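Local coordinates for chloramphenicol acetyltransferase (Aliivibrio fischeri, PDB 6PXA), which probably transfers an acetyl group from acetyl-CoA to chloramphenicol, as a xenobiotic acetyltransferase of the hexapeptide-repeat family, and binds taurocholic acid in this crystal, at the interface of chains A and B. Sequence-based numbering; all coordinates share one arbitrary frame. Chains: chain A/B, Chloramphenicol acetyltransferase.

The interface of chains A and B. Residues chain A 101, 103, 107-108; chain B 30, 76, 188, 193, 196, 200, 203.
A:Phe108 pushes its ring between B:Tyr30, B:Phe76 and B:Leu193. CG lies anti to its own carbonyl carbon (chi1 -72°), and from there the ring points into chain B. Followed outward, CB of A:Phe108 meets the B:Met200 methyl CE at 3.7 Å. CG and CD1 run past the same methyl. CE1 of A:Phe108 then reaches CD1 of B:Leu193 at 3.6 Å, with CG2 of B:Ile196 a little further off. CE2 lies near CD1 and CE1 of B:Tyr30. The tip, CZ, stands 3.5 Å above the centre of the B:Tyr30 ring. CZ of A:Phe108 also meets CE1 of B:Phe76 at 3.5 Å, tip to tip and in the plane of that ring. One face of A:Phe108 is covered within its own chain by CD1 of A:Phe103.

A:Phe103 is layered between A:Phe101 on one face and B:Met200 on the other. B:Met200 bends at its second and third torsions, which lays CE over the ring, 3.7 Å from its centroid. At the ring edge CZ of A:Phe103 meets CH2 of B:Trp188 at 3.7 Å. B:Phe76 turns its CD1 edge to the face of A:Phe101, with the planes 79° apart. The A:Phe101 rim also lies against the backbone carbonyls of B:Tyr30 and B:Phe76. A:Glu107 adds its CG, 3.6 Å from CE1 of B:Tyr30.

The contact rests on apolar packing, mostly aromatic. Several of these residues also line taurocholic acid pockets, which the contact probably helps to shape. Chain A supplies a loop and the short helix 105-108. Chain B supplies loop residues 30 and 76 and the 188-203 region, with helices 193-198 and 200-203. The patch joins two subunits of the deposited trimer, the usual assembly of these left-handed beta-helix acetyltransferases.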
ATOM      1  N   PHE A 101     -21.494 -12.086  -0.771  1.00 43.03           N
ATOM      2  CA  PHE A 101     -21.488 -11.940  -2.230  1.00 49.62           C
ATOM      3  C   PHE A 101     -22.657 -11.075  -2.681  1.00 53.73           C
ATOM      4  O   PHE A 101     -23.789 -11.303  -2.247  1.00 49.15           O
ATOM      5  CB  PHE A 101     -21.573 -13.294  -2.928  1.00 47.41           C
ATOM      6  CG  PHE A 101     -21.313 -13.224  -4.414  1.00 42.66           C
ATOM      7  CD1 PHE A 101     -20.010 -13.166  -4.902  1.00 46.15           C
ATOM      8  CD2 PHE A 101     -22.361 -13.174  -5.315  1.00 45.39           C
ATOM      9  CE1 PHE A 101     -19.768 -13.091  -6.271  1.00 47.35           C
ATOM     10  CE2 PHE A 101     -22.125 -13.107  -6.684  1.00 48.53           C
ATOM     11  CZ  PHE A 101     -20.837 -13.059  -7.160  1.00 47.95           C
ATOM     12  N   PHE A 103     -25.042 -10.909  -4.975  1.00 50.36           N
ATOM     13  CA  PHE A 103     -25.874 -11.566  -5.981  1.00 51.29           C
ATOM     14  C   PHE A 103     -26.668 -10.547  -6.801  1.00 52.02           C
ATOM     15  O   PHE A 103     -27.336  -9.676  -6.247  1.00 49.50           O
ATOM     16  CB  PHE A 103     -26.862 -12.527  -5.307  1.00 53.04           C
ATOM     17  CG  PHE A 103     -26.233 -13.505  -4.354  1.00 56.36           C
ATOM     18  CD1 PHE A 103     -25.690 -14.702  -4.817  1.00 55.91           C
ATOM     19  CD2 PHE A 103     -26.227 -13.251  -2.988  1.00 54.11           C
ATOM     20  CE1 PHE A 103     -25.116 -15.618  -3.941  1.00 52.00           C
ATOM     21  CE2 PHE A 103     -25.663 -14.160  -2.100  1.00 55.23           C
ATOM     22  CZ  PHE A 103     -25.106 -15.353  -2.580  1.00 58.47           C
ATOM     23  N   GLU A 107     -29.235 -12.510 -12.262  1.00 74.16           N
ATOM     24  CA  GLU A 107     -28.589 -13.806 -12.171  1.00 72.55           C
ATOM     25  C   GLU A 107     -29.196 -14.705 -11.110  1.00 68.46           C
ATOM     26  O   GLU A 107     -29.168 -15.924 -11.269  1.00 72.13           O
ATOM     27  CB  GLU A 107     -27.092 -13.626 -11.876  1.00 72.58           C
ATOM     28  CG  GLU A 107     -26.166 -14.629 -12.520  1.00 77.36           C
ATOM     29  CD  GLU A 107     -26.333 -14.719 -14.029  1.00 82.93           C
ATOM     30  OE1 GLU A 107     -26.322 -13.657 -14.692  1.00 82.19           O
ATOM     31  OE2 GLU A 107     -26.476 -15.854 -14.547  1.00 84.37           O
ATOM     32  N   PHE A 108     -29.738 -14.147 -10.024  1.00 62.27           N
ATOM     33  CA  PHE A 108     -30.207 -14.987  -8.929  1.00 59.22           C
ATOM     34  C   PHE A 108     -31.666 -14.762  -8.541  1.00 65.25           C
ATOM     35  O   PHE A 108     -32.111 -15.320  -7.531  1.00 68.44           O
ATOM     36  CB  PHE A 108     -29.298 -14.812  -7.712  1.00 57.22           C
ATOM     37  CG  PHE A 108     -27.947 -15.451  -7.897  1.00 54.18           C
ATOM     38  CD1 PHE A 108     -27.755 -16.786  -7.581  1.00 56.52           C
ATOM     39  CD2 PHE A 108     -26.886 -14.727  -8.430  1.00 57.47           C
ATOM     40  CE1 PHE A 108     -26.519 -17.395  -7.778  1.00 58.63           C
ATOM     41  CE2 PHE A 108     -25.648 -15.316  -8.625  1.00 58.40           C
ATOM     42  CZ  PHE A 108     -25.463 -16.657  -8.299  1.00 55.59           C
TER
ATOM     43  N   TYR B  30     -18.880 -17.418 -10.548  1.00 46.51           N
ATOM     44  CA  TYR B  30     -19.416 -16.135 -10.077  1.00 43.06           C
ATOM     45  C   TYR B  30     -18.365 -15.218  -9.460  1.00 42.20           C
ATOM     46  O   TYR B  30     -18.551 -14.002  -9.451  1.00 40.81           O
ATOM     47  CB  TYR B  30     -20.594 -16.379  -9.120  1.00 49.76           C
ATOM     48  CG  TYR B  30     -21.761 -17.053  -9.844  1.00 47.84           C
ATOM     49  CD1 TYR B  30     -22.559 -16.328 -10.715  1.00 46.59           C
ATOM     50  CD2 TYR B  30     -22.029 -18.400  -9.682  1.00 51.91           C
ATOM     51  CE1 TYR B  30     -23.597 -16.916 -11.398  1.00 47.09           C
ATOM     52  CE2 TYR B  30     -23.082 -19.015 -10.363  1.00 51.21           C
ATOM     53  CZ  TYR B  30     -23.861 -18.264 -11.221  1.00 52.70           C
ATOM     54  OH  TYR B  30     -24.904 -18.856 -11.907  1.00 56.66           O
ATOM     55  N   PHE B  76     -18.064 -17.611  -5.662  1.00 48.06           N
ATOM     56  CA  PHE B  76     -18.775 -16.564  -4.943  1.00 47.91           C
ATOM     57  C   PHE B  76     -17.825 -15.652  -4.175  1.00 43.36           C
ATOM     58  O   PHE B  76     -18.159 -15.164  -3.087  1.00 39.74           O
ATOM     59  CB  PHE B  76     -19.808 -17.175  -4.007  1.00 40.69           C
ATOM     60  CG  PHE B  76     -20.956 -17.827  -4.730  1.00 53.51           C
ATOM     61  CD1 PHE B  76     -21.816 -17.074  -5.495  1.00 47.94           C
ATOM     62  CD2 PHE B  76     -21.157 -19.198  -4.670  1.00 58.32           C
ATOM     63  CE1 PHE B  76     -22.881 -17.671  -6.174  1.00 46.70           C
ATOM     64  CE2 PHE B  76     -22.229 -19.796  -5.343  1.00 57.99           C
ATOM     65  CZ  PHE B  76     -23.080 -19.029  -6.096  1.00 51.69           C
ATOM     66  N   TRP B 188     -23.410 -24.218   0.907  1.00 58.72           N
ATOM     67  CA  TRP B 188     -24.422 -23.724  -0.027  1.00 58.04           C
ATOM     68  C   TRP B 188     -23.823 -23.316  -1.362  1.00 58.15           C
ATOM     69  O   TRP B 188     -24.548 -23.286  -2.364  1.00 54.20           O
ATOM     70  CB  TRP B 188     -25.198 -22.529   0.559  1.00 50.49           C
ATOM     71  CG  TRP B 188     -24.351 -21.249   0.748  1.00 48.76           C
ATOM     72  CD1 TRP B 188     -23.824 -20.799   1.917  1.00 51.34           C
ATOM     73  CD2 TRP B 188     -23.968 -20.277  -0.262  1.00 49.74           C
ATOM     74  NE1 TRP B 188     -23.126 -19.624   1.706  1.00 48.67           N
ATOM     75  CE2 TRP B 188     -23.201 -19.286   0.380  1.00 48.90           C
ATOM     76  CE3 TRP B 188     -24.202 -20.155  -1.637  1.00 48.03           C
ATOM     77  CZ2 TRP B 188     -22.662 -18.193  -0.307  1.00 51.87           C
ATOM     78  CZ3 TRP B 188     -23.668 -19.092  -2.320  1.00 47.25           C
ATOM     79  CH2 TRP B 188     -22.900 -18.115  -1.655  1.00 48.18           C
ATOM     80  N   LEU B 193     -27.895 -24.558  -8.812  1.00 59.41           N
ATOM     81  CA  LEU B 193     -28.164 -23.124  -8.861  1.00 58.26           C
ATOM     82  C   LEU B 193     -29.598 -22.807  -8.456  1.00 58.87           C
ATOM     83  O   LEU B 193     -29.849 -21.790  -7.805  1.00 57.78           O
ATOM     84  CB  LEU B 193     -27.867 -22.583 -10.256  1.00 61.99           C
ATOM     85  CG  LEU B 193     -28.435 -21.214 -10.629  1.00 61.13           C
ATOM     86  CD1 LEU B 193     -27.839 -20.080  -9.764  1.00 63.78           C
ATOM     87  CD2 LEU B 193     -28.199 -20.949 -12.109  1.00 61.16           C
ATOM     88  N   ILE B 196     -29.844 -22.432  -4.690  1.00 55.91           N
ATOM     89  CA  ILE B 196     -29.312 -21.154  -4.232  1.00 56.59           C
ATOM     90  C   ILE B 196     -30.301 -20.042  -4.530  1.00 58.81           C
ATOM     91  O   ILE B 196     -30.566 -19.183  -3.681  1.00 69.32           O
ATOM     92  CB  ILE B 196     -27.942 -20.891  -4.876  1.00 52.94           C
ATOM     93  CG1 ILE B 196     -26.972 -22.011  -4.479  1.00 52.61           C
ATOM     94  CG2 ILE B 196     -27.396 -19.502  -4.454  1.00 53.75           C
ATOM     95  CD1 ILE B 196     -25.583 -21.908  -5.067  1.00 51.87           C
ATOM     96  N   MET B 200     -32.352 -17.685  -1.722  1.00 57.03           N
ATOM     97  CA  MET B 200     -31.723 -16.372  -1.755  1.00 56.06           C
ATOM     98  C   MET B 200     -32.235 -15.451  -0.645  1.00 61.03           C
ATOM     99  O   MET B 200     -31.470 -14.633  -0.119  1.00 57.84           O
ATOM    100  CB  MET B 200     -31.931 -15.744  -3.130  1.00 56.83           C
ATOM    101  CG  MET B 200     -31.212 -14.424  -3.303  1.00 56.09           C
ATOM    102  SD  MET B 200     -29.449 -14.547  -2.950  1.00 57.18           S
ATOM    103  CE  MET B 200     -28.996 -15.819  -4.135  1.00 52.80           C
ATOM    104  N   LEU B 203     -30.103 -16.464   2.304  1.00 53.94           N
ATOM    105  CA  LEU B 203     -28.696 -16.067   2.188  1.00 51.71           C
ATOM    106  C   LEU B 203     -28.505 -14.554   2.372  1.00 53.16           C
ATOM    107  O   LEU B 203     -27.463 -14.114   2.875  1.00 54.33           O
ATOM    108  CB  LEU B 203     -28.125 -16.513   0.837  1.00 58.80           C
ATOM    109  CG  LEU B 203     -28.034 -18.024   0.527  1.00 50.56           C
ATOM    110  CD1 LEU B 203     -27.822 -18.261  -0.958  1.00 50.32           C
ATOM    111  CD2 LEU B 203     -26.934 -18.685   1.323  1.00 51.08           C
TER